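Local coordinates for protein DyP (Bjerkandera adusta, PDB 3VXJ) that probably uses heme b to reduce hydrogen peroxide while oxidising dyes and phenols, and is seen here with bound 2,6-dimethoxyphenol, at residues Q22-D33 / S145-A156. Numbering follows the deposited sequence.
Sequences QKERFVFFQVND and SITQVQALSGSA
Arg25 and Ser153 face each other in a non-hydrogen-bonded antiparallel pair, and their side chains supply the bond the backbone lacks there: Arg25 NE donates to Ser153 OG at 2.8 Å, the hydroxyl lying at the guanidinium edge, 16° out of its plane. With CG anti to the backbone N (chi1 -177°) and a bend at chi3, the arginine brings NE alongside Ser153 OG, while NH1 reaches on to a salt bridge with Asp132 and a hydrogen bond to Thr135 in helix 128-142. Replacing Arg25 with a leucine would probably take this salt bridge from Asp132 and the NE donor from Ser153 OG, weakening the tie between strand and helix.

Farther along this face, Phe29 CD1 packs on Ile146 CG2 at 3.8 Å. On the other face Phe28 CE2 meets Leu152 CD1 at 3.9 Å, apolar groups suited to a surface where Phe26 and Phe28 also meet Phe220. Where strand 23-31 ends and 146-155 begins, the Asn32 amide nitrogen suits two acceptors: ND2 gives Thr147 OG1, in the amide plane, a 2.9 Å bond and also bonds Ser144 O.

Backbone bonds join the strands, as Gly154 N to Glu24 O at 2.7 Å; Gly154 adds no side chain to the face Glu24 shares. A classic beta bulge interrupts the register: Val149 and Gln150 both oppose Phe28, whose O accepts Val149 N at 2.9 Å and Gln150 N only weakly at 3.5 Å.

Strand 23-31 lies between 119-125 and 146-155, one of two outer strands in the four-stranded antiparallel sheet of this ferredoxin-like half of the DyP fold. The Arg25 face thus joins polar pairing at Ser153 to apolar packing at Phe29 and Ile146, with a charged link to helix 128-142; Phe26, Phe28 and Leu152 form an apolar patch on the other.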
loop_
_atom_site.group_PDB
_atom_site.type_symbol
_atom_site.label_atom_id
_atom_site.label_comp_id
_atom_site.label_asym_id
_atom_site.label_seq_id
_atom_site.Cartn_x
_atom_site.Cartn_y
_atom_site.Cartn_z
ATOM N N GLN A 22 -5.948 -10.410 10.326
ATOM C CA GLN A 22 -4.779 -11.282 10.181
ATOM C C GLN A 22 -4.684 -11.972 8.815
ATOM O O GLN A 22 -3.586 -12.278 8.351
ATOM C CB GLN A 22 -4.758 -12.327 11.302
ATOM C CG GLN A 22 -4.364 -11.779 12.681
ATOM C CD GLN A 22 -2.860 -11.701 12.875
ATOM O OE1 GLN A 22 -2.146 -12.691 12.702
ATOM N NE2 GLN A 22 -2.371 -10.519 13.239
ATOM N N LYS A 23 -5.832 -12.228 8.186
ATOM C CA LYS A 23 -5.878 -12.888 6.881
ATOM C C LYS A 23 -6.687 -12.031 5.927
ATOM O O LYS A 23 -7.642 -11.376 6.333
ATOM C CB LYS A 23 -6.534 -14.270 6.980
ATOM C CG LYS A 23 -6.061 -15.162 8.133
ATOM C CD LYS A 23 -4.601 -15.566 7.986
ATOM C CE LYS A 23 -4.212 -16.535 9.085
ATOM N NZ LYS A 23 -2.779 -16.956 9.016
ATOM N N GLU A 24 -6.314 -12.019 4.655
ATOM C CA GLU A 24 -7.127 -11.306 3.678
ATOM C C GLU A 24 -7.066 -12.025 2.346
ATOM O O GLU A 24 -6.017 -12.581 1.991
ATOM C CB GLU A 24 -6.651 -9.857 3.532
ATOM C CG GLU A 24 -7.582 -8.948 2.743
ATOM C CD GLU A 24 -7.073 -7.525 2.655
ATOM O OE1 GLU A 24 -5.953 -7.239 3.134
ATOM O OE2 GLU A 24 -7.788 -6.682 2.082
ATOM N N ARG A 25 -8.186 -12.028 1.624
ATOM C CA ARG A 25 -8.252 -12.623 0.292
ATOM C C ARG A 25 -8.832 -11.623 -0.690
ATOM O O ARG A 25 -9.817 -10.931 -0.403
ATOM C CB ARG A 25 -9.110 -13.886 0.303
ATOM C CG ARG A 25 -9.165 -14.604 -1.053
ATOM C CD ARG A 25 -9.828 -15.962 -0.937
ATOM N NE ARG A 25 -9.019 -16.870 -0.137
ATOM C CZ ARG A 25 -9.453 -18.025 0.356
ATOM N NH1 ARG A 25 -10.701 -18.420 0.133
ATOM N NH2 ARG A 25 -8.634 -18.782 1.076
ATOM N N PHE A 26 -8.198 -11.544 -1.852
ATOM C CA PHE A 26 -8.657 -10.697 -2.935
ATOM C C PHE A 26 -9.200 -11.630 -4.010
ATOM O O PHE A 26 -8.450 -12.423 -4.592
ATOM C CB PHE A 26 -7.498 -9.865 -3.474
ATOM C CG PHE A 26 -6.894 -8.922 -2.457
ATOM C CD1 PHE A 26 -7.290 -7.593 -2.421
ATOM C CD2 PHE A 26 -5.953 -9.373 -1.524
ATOM C CE1 PHE A 26 -6.750 -6.713 -1.480
ATOM C CE2 PHE A 26 -5.411 -8.500 -0.576
ATOM C CZ PHE A 26 -5.811 -7.176 -0.555
ATOM N N VAL A 27 -10.514 -11.587 -4.214
ATOM C CA VAL A 27 -11.177 -12.453 -5.191
ATOM C C VAL A 27 -11.466 -11.612 -6.427
ATOM O O VAL A 27 -12.365 -10.755 -6.423
ATOM C CB VAL A 27 -12.491 -13.066 -4.640
ATOM C CG1 VAL A 27 -13.114 -13.982 -5.677
ATOM C CG2 VAL A 27 -12.245 -13.838 -3.336
ATOM N N PHE A 28 -10.672 -11.831 -7.465
ATOM C CA PHE A 28 -10.797 -11.094 -8.717
ATOM C C PHE A 28 -11.786 -11.808 -9.616
ATOM O O PHE A 28 -11.735 -13.028 -9.744
ATOM C CB PHE A 28 -9.429 -10.944 -9.399
ATOM C CG PHE A 28 -8.418 -10.213 -8.554
ATOM C CD1 PHE A 28 -8.372 -8.821 -8.547
ATOM C CD2 PHE A 28 -7.558 -10.915 -7.713
ATOM C CE1 PHE A 28 -7.456 -8.145 -7.746
ATOM C CE2 PHE A 28 -6.649 -10.246 -6.909
ATOM C CZ PHE A 28 -6.595 -8.867 -6.919
ATOM N N PHE A 29 -12.686 -11.054 -10.232
ATOM C CA PHE A 29 -13.757 -11.667 -10.996
ATOM C C PHE A 29 -14.061 -10.938 -12.293
ATOM O O PHE A 29 -13.683 -9.769 -12.488
ATOM C CB PHE A 29 -15.030 -11.803 -10.136
ATOM C CG PHE A 29 -15.657 -10.489 -9.758
ATOM C CD1 PHE A 29 -16.640 -9.916 -10.569
ATOM C CD2 PHE A 29 -15.254 -9.804 -8.613
ATOM C CE1 PHE A 29 -17.210 -8.699 -10.247
ATOM C CE2 PHE A 29 -15.834 -8.588 -8.279
ATOM C CZ PHE A 29 -16.806 -8.027 -9.101
ATOM N N GLN A 30 -14.741 -11.666 -13.175
ATOM C CA GLN A 30 -15.393 -11.132 -14.356
ATOM C C GLN A 30 -16.893 -11.280 -14.183
ATOM O O GLN A 30 -17.360 -12.272 -13.613
ATOM C CB GLN A 30 -15.034 -11.958 -15.585
ATOM C CG GLN A 30 -13.631 -11.931 -16.069
ATOM C CD GLN A 30 -13.487 -12.753 -17.348
ATOM O OE1 GLN A 30 -14.345 -12.697 -18.237
ATOM N NE2 GLN A 30 -12.410 -13.524 -17.441
ATOM N N VAL A 31 -17.644 -10.325 -14.719
ATOM C CA VAL A 31 -19.100 -10.420 -14.782
ATOM C C VAL A 31 -19.503 -11.169 -16.053
ATOM O O VAL A 31 -19.108 -10.785 -17.149
ATOM C CB VAL A 31 -19.748 -9.014 -14.793
ATOM C CG1 VAL A 31 -21.264 -9.104 -14.970
ATOM C CG2 VAL A 31 -19.413 -8.242 -13.524
ATOM N N ASN A 32 -20.289 -12.233 -15.893
ATOM C CA ASN A 32 -20.798 -13.006 -17.030
ATOM C C ASN A 32 -22.182 -12.567 -17.485
ATOM O O ASN A 32 -22.515 -12.682 -18.658
ATOM C CB ASN A 32 -20.849 -14.497 -16.692
ATOM C CG ASN A 32 -19.490 -15.072 -16.365
ATOM O OD1 ASN A 32 -18.495 -14.794 -17.040
ATOM N ND2 ASN A 32 -19.440 -15.898 -15.331
ATOM N N ASP A 33 -22.985 -12.073 -16.546
ATOM C CA ASP A 33 -24.392 -11.766 -16.786
ATOM C C ASP A 33 -24.708 -10.558 -15.910
ATOM O O ASP A 33 -24.801 -10.685 -14.690
ATOM C CB ASP A 33 -25.240 -13.001 -16.407
ATOM C CG ASP A 33 -26.739 -12.837 -16.671
ATOM O OD1 ASP A 33 -27.309 -11.742 -16.507
ATOM O OD2 ASP A 33 -27.374 -13.861 -17.012
ATOM N N SER A 145 -23.204 -15.814 -12.424
ATOM C CA SER A 145 -23.193 -14.408 -12.856
ATOM C C SER A 145 -21.776 -13.840 -12.878
ATOM O O SER A 145 -21.525 -12.824 -13.519
ATOM C CB SER A 145 -24.112 -13.528 -11.997
ATOM O OG SER A 145 -23.553 -13.239 -10.720
ATOM N N ILE A 146 -20.863 -14.508 -12.173
ATOM C CA ILE A 146 -19.442 -14.158 -12.187
ATOM C C ILE A 146 -18.562 -15.374 -12.448
ATOM O O ILE A 146 -18.982 -16.525 -12.263
ATOM C CB ILE A 146 -18.959 -13.482 -10.863
ATOM C CG1 ILE A 146 -18.996 -14.464 -9.681
ATOM C CG2 ILE A 146 -19.733 -12.184 -10.588
ATOM C CD1 ILE A 146 -18.441 -13.897 -8.381
ATOM N N THR A 147 -17.343 -15.100 -12.903
ATOM C CA THR A 147 -16.273 -16.090 -12.912
ATOM C C THR A 147 -15.159 -15.534 -12.040
ATOM O O THR A 147 -14.716 -14.392 -12.217
ATOM C CB THR A 147 -15.746 -16.372 -14.334
ATOM O OG1 THR A 147 -16.788 -16.971 -15.114
ATOM C CG2 THR A 147 -14.553 -17.326 -14.304
ATOM N N GLN A 148 -14.725 -16.334 -11.079
ATOM C CA GLN A 148 -13.610 -15.972 -10.229
ATOM C C GLN A 148 -12.331 -16.342 -10.977
ATOM O O GLN A 148 -12.029 -17.526 -11.170
ATOM C CB GLN A 148 -13.737 -16.676 -8.876
ATOM C CG GLN A 148 -14.975 -16.209 -8.094
ATOM C CD GLN A 148 -15.302 -17.061 -6.884
ATOM O OE1 GLN A 148 -14.413 -17.490 -6.146
ATOM N NE2 GLN A 148 -16.591 -17.295 -6.664
ATOM N N VAL A 149 -11.616 -15.321 -11.445
ATOM C CA VAL A 149 -10.464 -15.513 -12.334
ATOM C C VAL A 149 -9.148 -15.703 -11.580
ATOM O O VAL A 149 -8.182 -16.251 -12.127
ATOM C CB VAL A 149 -10.348 -14.380 -13.400
ATOM C CG1 VAL A 149 -11.569 -14.394 -14.323
ATOM C CG2 VAL A 149 -10.183 -12.999 -12.752
ATOM N N GLN A 150 -9.117 -15.246 -10.328
ATOM C CA GLN A 150 -7.945 -15.405 -9.467
ATOM C C GLN A 150 -8.299 -15.013 -8.049
ATOM O O GLN A 150 -9.064 -14.073 -7.832
ATOM C CB GLN A 150 -6.792 -14.525 -9.966
ATOM C CG GLN A 150 -5.536 -14.497 -9.092
ATOM C CD GLN A 150 -4.752 -15.785 -9.151
ATOM O OE1 GLN A 150 -5.130 -16.782 -8.537
ATOM N NE2 GLN A 150 -3.646 -15.773 -9.883
ATOM N N ALA A 151 -7.747 -15.735 -7.085
ATOM C CA ALA A 151 -7.790 -15.311 -5.695
ATOM C C ALA A 151 -6.361 -15.197 -5.195
ATOM O O ALA A 151 -5.563 -16.120 -5.374
ATOM C CB ALA A 151 -8.579 -16.293 -4.862
ATOM N N LEU A 152 -6.035 -14.061 -4.582
ATOM C CA LEU A 152 -4.738 -13.880 -3.946
ATOM C C LEU A 152 -4.978 -13.720 -2.463
ATOM O O LEU A 152 -5.756 -12.851 -2.052
ATOM C CB LEU A 152 -3.998 -12.664 -4.518
ATOM C CG LEU A 152 -3.570 -12.709 -5.992
ATOM C CD1 LEU A 152 -2.920 -11.403 -6.413
ATOM C CD2 LEU A 152 -2.639 -13.886 -6.293
ATOM N N SER A 153 -4.320 -14.555 -1.668
ATOM C CA SER A 153 -4.538 -14.565 -0.229
ATOM C C SER A 153 -3.270 -14.207 0.518
ATOM O O SER A 153 -2.169 -14.646 0.155
ATOM C CB SER A 153 -5.049 -15.924 0.242
ATOM O OG SER A 153 -6.253 -16.267 -0.417
ATOM N N GLY A 154 -3.436 -13.394 1.551
ATOM C CA GLY A 154 -2.332 -12.993 2.401
ATOM C C GLY A 154 -2.585 -13.272 3.870
ATOM O O GLY A 154 -3.698 -13.644 4.287
ATOM N N SER A 155 -1.529 -13.109 4.658
ATOM C CA SER A 155 -1.575 -13.342 6.088
ATOM C C SER A 155 -0.507 -12.515 6.777
ATOM O O SER A 155 0.627 -12.398 6.276
ATOM C CB SER A 155 -1.360 -14.825 6.398
ATOM O OG SER A 155 -0.211 -15.328 5.739
ATOM N N ALA A 156 -0.877 -11.932 7.911
ATOM C CA ALA A 156 0.088 -11.336 8.821
ATOM C C ALA A 156 1.128 -12.373 9.220
ATOM O O ALA A 156 0.853 -13.576 9.296
ATOM C CB ALA A 156 -0.597 -10.762 10.049
#